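Local coordinates for CheC, inhibitor of MCP methylation / FliN fusion protein (Thermotoga maritima, PDB 4HYN) that probably dephosphorylates the chemotaxis response regulator CheY-P at the flagellar switch, being a rotor protein with a CheC-like phosphatase domain, at residues F54-Y65 with I134-D145. Residues are numbered along the deposited sequence; the frame is centred on the assembly and turned at random.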
loop_
_atom_site.group_PDB
_atom_site.type_symbol
_atom_site.label_atom_id
_atom_site.label_comp_id
_atom_site.label_asym_id
_atom_site.label_seq_id
_atom_site.Cartn_x
_atom_site.Cartn_y
_atom_site.Cartn_z
ATOM N N PHE A 54 14.178 -1.458 -3.134
ATOM C CA PHE A 54 13.561 -2.455 -4.004
ATOM C C PHE A 54 14.472 -2.790 -5.174
ATOM O O PHE A 54 15.263 -1.962 -5.605
ATOM C CB PHE A 54 12.226 -1.934 -4.540
ATOM C CG PHE A 54 11.306 -1.409 -3.475
ATOM C CD1 PHE A 54 10.536 -2.278 -2.715
ATOM C CD2 PHE A 54 11.219 -0.043 -3.227
ATOM C CE1 PHE A 54 9.694 -1.799 -1.721
ATOM C CE2 PHE A 54 10.371 0.451 -2.227
ATOM C CZ PHE A 54 9.610 -0.430 -1.474
ATOM N N SER A 55 14.348 -4.009 -5.690
ATOM C CA SER A 55 15.153 -4.449 -6.824
ATOM C C SER A 55 14.264 -5.173 -7.828
ATOM O O SER A 55 13.131 -5.543 -7.515
ATOM C CB SER A 55 16.275 -5.381 -6.362
ATOM O OG SER A 55 15.761 -6.651 -6.001
ATOM N N GLY A 56 14.776 -5.361 -9.037
ATOM C CA GLY A 56 14.007 -6.041 -10.063
ATOM C C GLY A 56 12.863 -5.215 -10.620
ATOM O O GLY A 56 12.644 -4.077 -10.216
ATOM N N GLU A 57 12.149 -5.791 -11.578
ATOM C CA GLU A 57 11.021 -5.125 -12.218
ATOM C C GLU A 57 9.781 -5.394 -11.361
ATOM O O GLU A 57 9.421 -6.550 -11.132
ATOM C CB GLU A 57 10.844 -5.690 -13.632
ATOM C CG GLU A 57 10.199 -4.754 -14.637
ATOM C CD GLU A 57 10.276 -5.294 -16.062
ATOM O OE1 GLU A 57 9.215 -5.459 -16.709
ATOM O OE2 GLU A 57 11.405 -5.561 -16.536
ATOM N N GLN A 58 9.160 -4.331 -10.856
ATOM C CA GLN A 58 7.981 -4.465 -10.009
ATOM C C GLN A 58 6.805 -3.586 -10.419
ATOM O O GLN A 58 6.925 -2.731 -11.292
ATOM C CB GLN A 58 8.354 -4.194 -8.549
ATOM C CG GLN A 58 9.400 -5.168 -8.024
ATOM C CD GLN A 58 9.505 -5.201 -6.521
ATOM O OE1 GLN A 58 10.585 -5.416 -5.974
ATOM N NE2 GLN A 58 8.381 -5.018 -5.840
ATOM N N VAL A 59 5.665 -3.802 -9.771
ATOM C CA VAL A 59 4.460 -3.040 -10.061
ATOM C C VAL A 59 4.178 -2.042 -8.951
ATOM O O VAL A 59 4.159 -2.404 -7.778
ATOM C CB VAL A 59 3.243 -3.982 -10.234
ATOM C CG1 VAL A 59 1.950 -3.176 -10.433
ATOM C CG2 VAL A 59 3.474 -4.912 -11.422
ATOM N N VAL A 60 4.015 -0.775 -9.321
ATOM C CA VAL A 60 3.720 0.261 -8.344
ATOM C C VAL A 60 2.326 0.789 -8.611
ATOM O O VAL A 60 1.989 1.152 -9.743
ATOM C CB VAL A 60 4.755 1.419 -8.356
ATOM C CG1 VAL A 60 6.150 0.877 -8.091
ATOM C CG2 VAL A 60 4.722 2.162 -9.670
ATOM N N VAL A 61 1.488 0.735 -7.583
ATOM C CA VAL A 61 0.115 1.200 -7.685
ATOM C C VAL A 61 0.020 2.423 -6.793
ATOM O O VAL A 61 0.260 2.339 -5.589
ATOM C CB VAL A 61 -0.897 0.135 -7.189
ATOM C CG1 VAL A 61 -2.305 0.534 -7.594
ATOM C CG2 VAL A 61 -0.553 -1.240 -7.743
ATOM N N SER A 62 -0.295 3.567 -7.387
ATOM C CA SER A 62 -0.392 4.791 -6.616
ATOM C C SER A 62 -1.767 5.429 -6.674
ATOM O O SER A 62 -2.486 5.330 -7.673
ATOM C CB SER A 62 0.690 5.794 -7.043
ATOM O OG SER A 62 0.674 6.012 -8.440
ATOM N N VAL A 63 -2.104 6.111 -5.591
ATOM C CA VAL A 63 -3.375 6.781 -5.461
ATOM C C VAL A 63 -3.122 8.175 -4.859
ATOM O O VAL A 63 -2.235 8.361 -4.019
ATOM C CB VAL A 63 -4.329 5.904 -4.596
ATOM C CG1 VAL A 63 -4.548 6.489 -3.212
ATOM C CG2 VAL A 63 -5.625 5.650 -5.337
ATOM N N GLU A 64 -3.849 9.165 -5.353
ATOM C CA GLU A 64 -3.695 10.529 -4.871
ATOM C C GLU A 64 -4.794 10.863 -3.869
ATOM O O GLU A 64 -5.977 10.660 -4.143
ATOM C CB GLU A 64 -3.749 11.499 -6.047
ATOM C CG GLU A 64 -3.284 12.902 -5.733
ATOM C CD GLU A 64 -1.780 13.004 -5.639
ATOM O OE1 GLU A 64 -1.283 13.599 -4.651
ATOM O OE2 GLU A 64 -1.101 12.497 -6.563
ATOM N N TYR A 65 -4.389 11.351 -2.700
ATOM C CA TYR A 65 -5.328 11.732 -1.647
ATOM C C TYR A 65 -5.810 13.168 -1.801
ATOM O O TYR A 65 -5.016 14.075 -2.046
ATOM C CB TYR A 65 -4.695 11.561 -0.267
ATOM C CG TYR A 65 -4.701 10.146 0.262
ATOM C CD1 TYR A 65 -3.636 9.667 1.019
ATOM C CD2 TYR A 65 -5.782 9.299 0.041
ATOM C CE1 TYR A 65 -3.643 8.385 1.547
ATOM C CE2 TYR A 65 -5.800 8.010 0.565
ATOM C CZ TYR A 65 -4.725 7.562 1.318
ATOM O OH TYR A 65 -4.720 6.284 1.832
ATOM N N ILE A 134 -9.992 9.513 -2.979
ATOM C CA ILE A 134 -8.861 8.982 -3.730
ATOM C C ILE A 134 -9.115 8.966 -5.231
ATOM O O ILE A 134 -10.241 8.762 -5.686
ATOM C CB ILE A 134 -8.474 7.540 -3.295
ATOM C CG1 ILE A 134 -9.633 6.571 -3.522
ATOM C CG2 ILE A 134 -8.057 7.513 -1.842
ATOM C CD1 ILE A 134 -9.241 5.105 -3.345
ATOM N N SER A 135 -8.059 9.233 -5.991
ATOM C CA SER A 135 -8.124 9.201 -7.442
ATOM C C SER A 135 -8.096 7.722 -7.842
ATOM O O SER A 135 -7.769 6.861 -7.018
ATOM C CB SER A 135 -6.915 9.935 -8.038
ATOM O OG SER A 135 -5.684 9.401 -7.570
ATOM N N PRO A 136 -8.545 7.391 -9.067
ATOM C CA PRO A 136 -8.502 5.970 -9.436
ATOM C C PRO A 136 -7.042 5.495 -9.453
ATOM O O PRO A 136 -6.160 6.198 -9.948
ATOM C CB PRO A 136 -9.154 5.951 -10.826
ATOM C CG PRO A 136 -8.959 7.369 -11.345
ATOM C CD PRO A 136 -9.205 8.196 -10.112
ATOM N N PRO A 137 -6.765 4.328 -8.850
ATOM C CA PRO A 137 -5.410 3.772 -8.791
ATOM C C PRO A 137 -4.715 3.560 -10.131
ATOM O O PRO A 137 -5.223 2.858 -11.002
ATOM C CB PRO A 137 -5.607 2.454 -8.025
ATOM C CG PRO A 137 -7.031 2.098 -8.285
ATOM C CD PRO A 137 -7.723 3.433 -8.177
ATOM N N LYS A 138 -3.558 4.201 -10.285
ATOM C CA LYS A 138 -2.750 4.093 -11.498
ATOM C C LYS A 138 -1.735 2.959 -11.332
ATOM O O LYS A 138 -0.888 2.996 -10.435
ATOM C CB LYS A 138 -2.002 5.402 -11.769
ATOM C CG LYS A 138 -1.231 5.399 -13.088
ATOM C CD LYS A 138 0.172 6.004 -12.964
ATOM C CE LYS A 138 0.132 7.479 -12.620
ATOM N NZ LYS A 138 1.501 8.059 -12.515
ATOM N N VAL A 139 -1.843 1.940 -12.180
ATOM C CA VAL A 139 -0.929 0.807 -12.118
ATOM C C VAL A 139 0.134 0.894 -13.201
ATOM O O VAL A 139 -0.159 1.147 -14.368
ATOM C CB VAL A 139 -1.665 -0.553 -12.220
ATOM C CG1 VAL A 139 -2.777 -0.631 -11.180
ATOM C CG2 VAL A 139 -2.221 -0.767 -13.622
ATOM N N GLU A 140 1.382 0.747 -12.798
ATOM C CA GLU A 140 2.463 0.790 -13.753
ATOM C C GLU A 140 3.615 -0.082 -13.300
ATOM O O GLU A 140 3.759 -0.399 -12.121
ATOM C CB GLU A 140 2.910 2.232 -14.019
ATOM C CG GLU A 140 3.422 2.990 -12.807
ATOM C CD GLU A 140 3.525 4.493 -13.045
ATOM O OE1 GLU A 140 3.173 4.951 -14.157
ATOM O OE2 GLU A 140 3.946 5.219 -12.112
ATOM N N ILE A 141 4.378 -0.548 -14.274
ATOM C CA ILE A 141 5.520 -1.390 -14.008
ATOM C C ILE A 141 6.774 -0.512 -14.000
ATOM O O ILE A 141 6.981 0.319 -14.885
ATOM C CB ILE A 141 5.597 -2.530 -15.048
ATOM C CG1 ILE A 141 6.514 -3.636 -14.554
ATOM C CG2 ILE A 141 6.077 -2.014 -16.394
ATOM C CD1 ILE A 141 6.362 -4.890 -15.362
ATOM N N LEU A 142 7.552 -0.634 -12.934
ATOM C CA LEU A 142 8.767 0.145 -12.778
ATOM C C LEU A 142 9.968 -0.797 -12.612
ATOM O O LEU A 142 9.939 -1.717 -11.791
ATOM C CB LEU A 142 8.609 1.077 -11.570
ATOM C CG LEU A 142 9.643 2.158 -11.230
ATOM C CD1 LEU A 142 9.855 3.096 -12.408
ATOM C CD2 LEU A 142 9.155 2.950 -10.028
ATOM N N ASN A 143 10.995 -0.600 -13.439
ATOM C CA ASN A 143 12.202 -1.421 -13.376
ATOM C C ASN A 143 13.226 -0.793 -12.433
ATOM O O ASN A 143 13.980 0.102 -12.830
ATOM C CB ASN A 143 12.813 -1.591 -14.769
ATOM C CG ASN A 143 13.871 -2.697 -14.822
ATOM O OD1 ASN A 143 14.361 -3.172 -13.786
ATOM N ND2 ASN A 143 14.214 -3.122 -16.037
ATOM N N PHE A 144 13.245 -1.265 -11.187
ATOM C CA PHE A 144 14.173 -0.758 -10.173
ATOM C C PHE A 144 15.645 -1.024 -10.493
ATOM O O PHE A 144 16.532 -0.417 -9.894
ATOM C CB PHE A 144 13.807 -1.300 -8.787
ATOM C CG PHE A 144 12.534 -0.718 -8.239
ATOM C CD1 PHE A 144 11.305 -1.288 -8.541
ATOM C CD2 PHE A 144 12.560 0.446 -7.475
ATOM C CE1 PHE A 144 10.119 -0.702 -8.097
ATOM C CE2 PHE A 144 11.386 1.034 -7.029
ATOM C CZ PHE A 144 10.156 0.457 -7.344
ATOM N N ASP A 145 15.902 -1.930 -11.436
ATOM C CA ASP A 145 17.272 -2.232 -11.845
ATOM C C ASP A 145 17.761 -1.285 -12.956
ATOM O O ASP A 145 18.928 -1.323 -13.346
ATOM C CB ASP A 145 17.414 -3.701 -12.252
ATOM C CG ASP A 145 17.403 -4.641 -11.054
ATOM O OD1 ASP A 145 17.568 -4.171 -9.904
ATOM O OD2 ASP A 145 17.232 -5.860 -11.258
HETATM O O HOH W 1 1.873 4.114 -10.275
HETATM O O HOH W 2 -4.191 7.746 -8.952
HETATM O O HOH W 3 2.844 8.025 -9.660
#
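Phe144 carries its ring anti to its own carbonyl carbon (chi1 -70°), and Phe54 turns the same way (chi1 -51°), which lays the two side chains alongside each other. CB of Phe54 sits over the centre of the Phe144 ring, a CH-pi contact 3.8 Å from the centroid, while Leu142 CG lies toward the rim of the opposite face. Gly56 O meets the same ring at its edge and accepts from Phe144 N, 3.0 Å away and well above the carbonyl plane. Gly56 N gives a nearly straight bond to Asp145 OD1, and Asn143 OD1 accepts from Asp145 N, closing an Asx turn. From here Gln58, Val60 and Ser62 exchange paired backbone bonds with Leu142, Glu140 and Lys138. CG2 of Val60 presses on CG of Glu140 at 3.5 Å; CG1 reaches Leu142 CD2 and Phe144 CZ. On the other face, Val61 CG1 touches both Val139 CG1 and Pro137 CB at 3.8 Å, and Val61 also meets Met113 of helix 103-128. The extended Glu57 chain crosses Ile141, and its OE1 forms a salt bridge with Lys79. Beyond Ser62 the register slips by one residue at the prolines: Ser135 OG takes the N-H of Glu64 (2.9 Å), and a water links this hydroxyl to the carbonyls of Ser62 and Pro136. A second, separate ladder follows, where Tyr65 and Ile134 form a non-hydrogen-bonded pair and Ile134 CG2 packs at the Tyr65 ring edge. Strand 133-143 is an outermost strand of the chain's antiparallel sheet, with helix 103-128 on the face carrying Val61, consistent with a CheC-like fold.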